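Local coordinates for Lin2118 protein (Listeria innocua, PDB 3OOU), which is probably a sequence-specific DNA-binding transcription regulator of response-regulator type, seen here as its C-terminal AraC-family helix-turn-helix part, at residues D52-K63 with Y87-T96. Sequence-based numbering, arbitrary orientation.
Sequences DYLNRYRVNYAK and YFYRQFKKHT
His95 lays its imidazole flat against the backbone of helix 50-68, with Arg56 CB over that face in a CH-pi contact, 3.9 Å from CB to the His95 ring centroid. The side chain is a knob set among Asp52, Asn55, Arg56 and Val59, and the Lys94 chain lies over its other face. One turn on, Val59 returns the favour as a knob among Gln91, Phe92, His95 and Thr96. Its CG1, anti to the backbone N (chi1 168°), reaches Thr96 CG2 at 3.5 Å and Phe92 CD1 at 3.8 Å, while CG2 rests on the Gln91 backbone. Beyond it, Ala62 CB sits at the edges of two rings, 3.9 Å from Phe88 CE1 and 4.1 Å from Phe92 CE1.

The other end is polar. A water bridges Asp52 OD1, Gln91 OE1 and His95 NE2, lying in the imidazole plane 2.8 Å from NE2. Lys94, fully extended, brings NZ to 3.0 Å from Asp52 OD1, a salt bridge whose hydrogen bond is weak. The Asn55 and Gln91 amides stack with their planes inclined by 23°.

Further out, Glu48 pairs with the Arg56 guanidinium, and Pro100 of helix 100-107 packs on Phe88 and Phe92. The axes of 52-63 and 87-96 cross at -88°, nearly square; they belong to the long linker helix 50-68 and to helix 85-96, by the AraC-family pattern probably the second recognition helix. Knobs from both helices interlock mid-contact, flanked by the Ala62-phenylalanine contacts and by one water linking carboxylate, amide and imidazole, where Lys94 probably offsets the carboxylate's charge.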
loop_
_atom_site.group_PDB
_atom_site.type_symbol
_atom_site.label_atom_id
_atom_site.label_comp_id
_atom_site.label_asym_id
_atom_site.label_seq_id
_atom_site.Cartn_x
_atom_site.Cartn_y
_atom_site.Cartn_z
ATOM N N ASP A 52 -6.481 3.629 -1.628
ATOM C CA ASP A 52 -6.285 3.044 -2.964
ATOM C C ASP A 52 -4.865 3.291 -3.490
ATOM O O ASP A 52 -4.241 2.386 -4.058
ATOM C CB ASP A 52 -7.363 3.527 -3.941
ATOM C CG ASP A 52 -8.752 3.026 -3.563
ATOM O OD1 ASP A 52 -8.891 1.818 -3.277
ATOM O OD2 ASP A 52 -9.702 3.839 -3.543
ATOM N N TYR A 53 -4.339 4.494 -3.258
ATOM C CA TYR A 53 -2.950 4.792 -3.598
ATOM C C TYR A 53 -2.000 3.886 -2.812
ATOM O O TYR A 53 -1.054 3.325 -3.372
ATOM C CB TYR A 53 -2.618 6.257 -3.303
ATOM C CG TYR A 53 -1.173 6.622 -3.580
ATOM C CD1 TYR A 53 -0.800 7.185 -4.803
ATOM C CD2 TYR A 53 -0.178 6.406 -2.623
ATOM C CE1 TYR A 53 0.522 7.518 -5.064
ATOM C CE2 TYR A 53 1.146 6.737 -2.879
ATOM C CZ TYR A 53 1.488 7.289 -4.104
ATOM O OH TYR A 53 2.792 7.625 -4.377
ATOM N N LEU A 54 -2.250 3.755 -1.511
ATOM C CA LEU A 54 -1.394 2.944 -0.663
ATOM C C LEU A 54 -1.425 1.464 -1.055
ATOM O O LEU A 54 -0.371 0.818 -1.110
ATOM C CB LEU A 54 -1.742 3.143 0.817
ATOM C CG LEU A 54 -0.866 2.389 1.819
ATOM C CD1 LEU A 54 0.619 2.766 1.702
ATOM C CD2 LEU A 54 -1.374 2.641 3.230
ATOM N N ASN A 55 -2.614 0.943 -1.350
ATOM C CA ASN A 55 -2.736 -0.441 -1.817
ATOM C C ASN A 55 -1.969 -0.693 -3.118
ATOM O O ASN A 55 -1.264 -1.695 -3.223
ATOM C CB ASN A 55 -4.209 -0.859 -1.947
ATOM C CG ASN A 55 -4.825 -1.266 -0.613
ATOM O OD1 ASN A 55 -5.865 -0.734 -0.199
ATOM N ND2 ASN A 55 -4.193 -2.213 0.061
ATOM N N ARG A 56 -2.091 0.200 -4.104
ATOM C CA ARG A 56 -1.340 0.016 -5.344
ATOM C C ARG A 56 0.166 0.006 -5.062
ATOM O O ARG A 56 0.898 -0.830 -5.608
ATOM C CB ARG A 56 -1.706 1.069 -6.396
ATOM C CG ARG A 56 -1.234 0.691 -7.805
ATOM C CD ARG A 56 -1.550 1.773 -8.828
ATOM N NE ARG A 56 -1.318 3.095 -8.269
ATOM C CZ ARG A 56 -2.281 3.922 -7.885
ATOM N NH1 ARG A 56 -3.554 3.577 -8.028
ATOM N NH2 ARG A 56 -1.970 5.099 -7.366
ATOM N N TYR A 57 0.617 0.918 -4.199
ATOM C CA TYR A 57 2.029 1.033 -3.852
ATOM C C TYR A 57 2.534 -0.270 -3.210
ATOM O O TYR A 57 3.570 -0.814 -3.597
ATOM C CB TYR A 57 2.255 2.238 -2.920
ATOM C CG TYR A 57 3.711 2.619 -2.768
ATOM C CD1 TYR A 57 4.288 3.581 -3.595
ATOM C CD2 TYR A 57 4.516 2.003 -1.807
ATOM C CE1 TYR A 57 5.630 3.923 -3.466
ATOM C CE2 TYR A 57 5.861 2.339 -1.674
ATOM C CZ TYR A 57 6.409 3.303 -2.502
ATOM O OH TYR A 57 7.747 3.636 -2.382
ATOM N N ARG A 58 1.767 -0.781 -2.253
ATOM C CA ARG A 58 2.118 -2.005 -1.546
ATOM C C ARG A 58 2.075 -3.231 -2.445
ATOM O O ARG A 58 2.955 -4.094 -2.367
ATOM C CB ARG A 58 1.179 -2.191 -0.361
ATOM C CG ARG A 58 1.461 -1.208 0.764
ATOM C CD ARG A 58 0.420 -1.309 1.858
ATOM N NE ARG A 58 0.927 -0.713 3.093
ATOM C CZ ARG A 58 0.202 -0.511 4.189
ATOM N NH1 ARG A 58 -1.091 -0.830 4.206
ATOM N NH2 ARG A 58 0.770 0.013 5.274
ATOM N N VAL A 59 1.060 -3.305 -3.304
ATOM C CA VAL A 59 0.936 -4.436 -4.223
ATOM C C VAL A 59 2.088 -4.438 -5.228
ATOM O O VAL A 59 2.601 -5.501 -5.578
ATOM C CB VAL A 59 -0.454 -4.471 -4.913
ATOM C CG1 VAL A 59 -0.469 -5.458 -6.074
ATOM C CG2 VAL A 59 -1.530 -4.839 -3.900
ATOM N N ASN A 60 2.521 -3.256 -5.663
ATOM C CA ASN A 60 3.666 -3.189 -6.575
ATOM C C ASN A 60 4.937 -3.752 -5.956
ATOM O O ASN A 60 5.715 -4.406 -6.637
ATOM C CB ASN A 60 3.878 -1.778 -7.121
ATOM C CG ASN A 60 2.914 -1.450 -8.247
ATOM O OD1 ASN A 60 2.331 -2.347 -8.862
ATOM N ND2 ASN A 60 2.733 -0.167 -8.513
ATOM N N TYR A 61 5.129 -3.523 -4.661
ATOM C CA TYR A 61 6.232 -4.154 -3.956
ATOM C C TYR A 61 6.049 -5.672 -3.886
ATOM O O TYR A 61 6.966 -6.430 -4.215
ATOM C CB TYR A 61 6.381 -3.585 -2.543
ATOM C CG TYR A 61 7.604 -4.130 -1.851
ATOM C CD1 TYR A 61 8.853 -3.591 -2.131
ATOM C CD2 TYR A 61 7.522 -5.186 -0.945
ATOM C CE1 TYR A 61 9.987 -4.059 -1.537
ATOM C CE2 TYR A 61 8.686 -5.678 -0.327
ATOM C CZ TYR A 61 9.914 -5.090 -0.641
ATOM O OH TYR A 61 11.105 -5.499 -0.088
ATOM N N ALA A 62 4.860 -6.103 -3.463
ATOM C CA ALA A 62 4.565 -7.522 -3.265
ATOM C C ALA A 62 4.799 -8.323 -4.533
ATOM O O ALA A 62 5.360 -9.418 -4.481
ATOM C CB ALA A 62 3.129 -7.708 -2.779
ATOM N N LYS A 63 4.375 -7.773 -5.667
ATOM C CA LYS A 63 4.463 -8.502 -6.927
ATOM C C LYS A 63 5.911 -8.721 -7.368
ATOM O O LYS A 63 6.219 -9.738 -7.986
ATOM C CB LYS A 63 3.599 -7.856 -8.017
ATOM C CG LYS A 63 4.167 -6.633 -8.695
ATOM C CD LYS A 63 3.103 -6.000 -9.577
ATOM C CE LYS A 63 3.673 -4.933 -10.488
ATOM N NZ LYS A 63 2.567 -4.222 -11.203
ATOM N N TYR A 87 -7.805 -9.426 2.983
ATOM C CA TYR A 87 -7.696 -8.090 2.401
ATOM C C TYR A 87 -6.547 -8.018 1.394
ATOM O O TYR A 87 -6.734 -7.519 0.285
ATOM C CB TYR A 87 -7.536 -7.053 3.513
ATOM C CG TYR A 87 -7.525 -5.609 3.073
ATOM C CD1 TYR A 87 -8.637 -5.034 2.447
ATOM C CD2 TYR A 87 -6.413 -4.801 3.319
ATOM C CE1 TYR A 87 -8.631 -3.691 2.066
ATOM C CE2 TYR A 87 -6.397 -3.461 2.942
ATOM C CZ TYR A 87 -7.507 -2.917 2.313
ATOM O OH TYR A 87 -7.496 -1.589 1.951
ATOM N N PHE A 88 -5.374 -8.537 1.765
ATOM C CA PHE A 88 -4.253 -8.619 0.824
ATOM C C PHE A 88 -4.667 -9.330 -0.465
ATOM O O PHE A 88 -4.395 -8.851 -1.569
ATOM C CB PHE A 88 -3.047 -9.332 1.443
ATOM C CG PHE A 88 -1.952 -9.638 0.453
ATOM C CD1 PHE A 88 -1.220 -8.607 -0.132
ATOM C CD2 PHE A 88 -1.660 -10.953 0.096
ATOM C CE1 PHE A 88 -0.207 -8.877 -1.051
ATOM C CE2 PHE A 88 -0.641 -11.240 -0.827
ATOM C CZ PHE A 88 0.084 -10.196 -1.399
ATOM N N TYR A 89 -5.327 -10.473 -0.306
ATOM C CA TYR A 89 -5.787 -11.269 -1.436
ATOM C C TYR A 89 -6.665 -10.444 -2.386
ATOM O O TYR A 89 -6.440 -10.444 -3.600
ATOM C CB TYR A 89 -6.531 -12.498 -0.920
ATOM C CG TYR A 89 -6.777 -13.564 -1.953
ATOM C CD1 TYR A 89 -5.749 -14.415 -2.370
ATOM C CD2 TYR A 89 -8.047 -13.745 -2.493
ATOM C CE1 TYR A 89 -5.977 -15.402 -3.320
ATOM C CE2 TYR A 89 -8.287 -14.731 -3.441
ATOM C CZ TYR A 89 -7.250 -15.551 -3.851
ATOM O OH TYR A 89 -7.503 -16.529 -4.782
ATOM N N ARG A 90 -7.635 -9.725 -1.824
ATOM C CA ARG A 90 -8.526 -8.862 -2.613
ATOM C C ARG A 90 -7.753 -7.751 -3.313
ATOM O O ARG A 90 -7.938 -7.495 -4.509
ATOM C CB ARG A 90 -9.606 -8.234 -1.728
ATOM C CG ARG A 90 -10.739 -9.157 -1.336
ATOM C CD ARG A 90 -11.906 -8.390 -0.715
ATOM N NE ARG A 90 -11.557 -7.721 0.542
ATOM C CZ ARG A 90 -11.548 -8.306 1.740
ATOM N NH1 ARG A 90 -11.860 -9.591 1.873
ATOM N NH2 ARG A 90 -11.222 -7.600 2.813
ATOM N N GLN A 91 -6.869 -7.101 -2.562
ATOM C CA GLN A 91 -6.131 -5.954 -3.075
ATOM C C GLN A 91 -5.122 -6.307 -4.162
ATOM O O GLN A 91 -4.966 -5.561 -5.131
ATOM C CB GLN A 91 -5.465 -5.199 -1.920
ATOM C CG GLN A 91 -6.460 -4.468 -1.017
ATOM C CD GLN A 91 -7.316 -3.466 -1.774
ATOM O OE1 GLN A 91 -6.832 -2.761 -2.660
ATOM N NE2 GLN A 91 -8.597 -3.408 -1.430
ATOM N N PHE A 92 -4.448 -7.444 -4.008
ATOM C CA PHE A 92 -3.503 -7.909 -5.019
ATOM C C PHE A 92 -4.244 -8.191 -6.328
ATOM O O PHE A 92 -3.793 -7.784 -7.402
ATOM C CB PHE A 92 -2.747 -9.158 -4.549
ATOM C CG PHE A 92 -1.534 -9.478 -5.378
ATOM C CD1 PHE A 92 -0.274 -9.051 -4.979
ATOM C CD2 PHE A 92 -1.649 -10.200 -6.569
ATOM C CE1 PHE A 92 0.859 -9.343 -5.750
ATOM C CE2 PHE A 92 -0.523 -10.483 -7.341
ATOM C CZ PHE A 92 0.730 -10.062 -6.928
ATOM N N LYS A 93 -5.387 -8.868 -6.225
ATOM C CA LYS A 93 -6.217 -9.164 -7.395
ATOM C C LYS A 93 -6.675 -7.879 -8.082
ATOM O O LYS A 93 -6.628 -7.774 -9.310
ATOM C CB LYS A 93 -7.420 -10.028 -6.991
ATOM C CG LYS A 93 -8.438 -10.318 -8.101
ATOM C CD LYS A 93 -7.855 -11.180 -9.209
ATOM C CE LYS A 93 -8.882 -11.416 -10.308
ATOM N NZ LYS A 93 -8.328 -12.231 -11.419
ATOM N N LYS A 94 -7.109 -6.911 -7.281
ATOM C CA LYS A 94 -7.588 -5.625 -7.791
ATOM C C LYS A 94 -6.520 -4.882 -8.601
ATOM O O LYS A 94 -6.807 -4.340 -9.675
ATOM C CB LYS A 94 -8.101 -4.759 -6.637
ATOM C CG LYS A 94 -8.577 -3.369 -7.043
ATOM C CD LYS A 94 -9.053 -2.565 -5.848
ATOM C CE LYS A 94 -9.625 -1.230 -6.296
ATOM N NZ LYS A 94 -9.859 -0.313 -5.154
ATOM N N HIS A 95 -5.289 -4.884 -8.101
ATOM C CA HIS A 95 -4.232 -4.050 -8.677
ATOM C C HIS A 95 -3.322 -4.726 -9.707
ATOM O O HIS A 95 -2.603 -4.040 -10.445
ATOM C CB HIS A 95 -3.434 -3.355 -7.564
ATOM C CG HIS A 95 -4.201 -2.268 -6.877
ATOM N ND1 HIS A 95 -4.424 -1.037 -7.460
ATOM C CD2 HIS A 95 -4.818 -2.229 -5.672
ATOM C CE1 HIS A 95 -5.140 -0.287 -6.641
ATOM N NE2 HIS A 95 -5.390 -0.985 -5.547
ATOM N N THR A 96 -3.359 -6.057 -9.782
ATOM C CA THR A 96 -2.584 -6.777 -10.805
ATOM C C THR A 96 -3.466 -7.495 -11.825
ATOM O O THR A 96 -2.995 -7.863 -12.903
ATOM C CB THR A 96 -1.606 -7.823 -10.214
ATOM O OG1 THR A 96 -2.343 -8.927 -9.680
ATOM C CG2 THR A 96 -0.704 -7.211 -9.140
HETATM O O HOH W 1 -7.203 -0.314 -3.580
#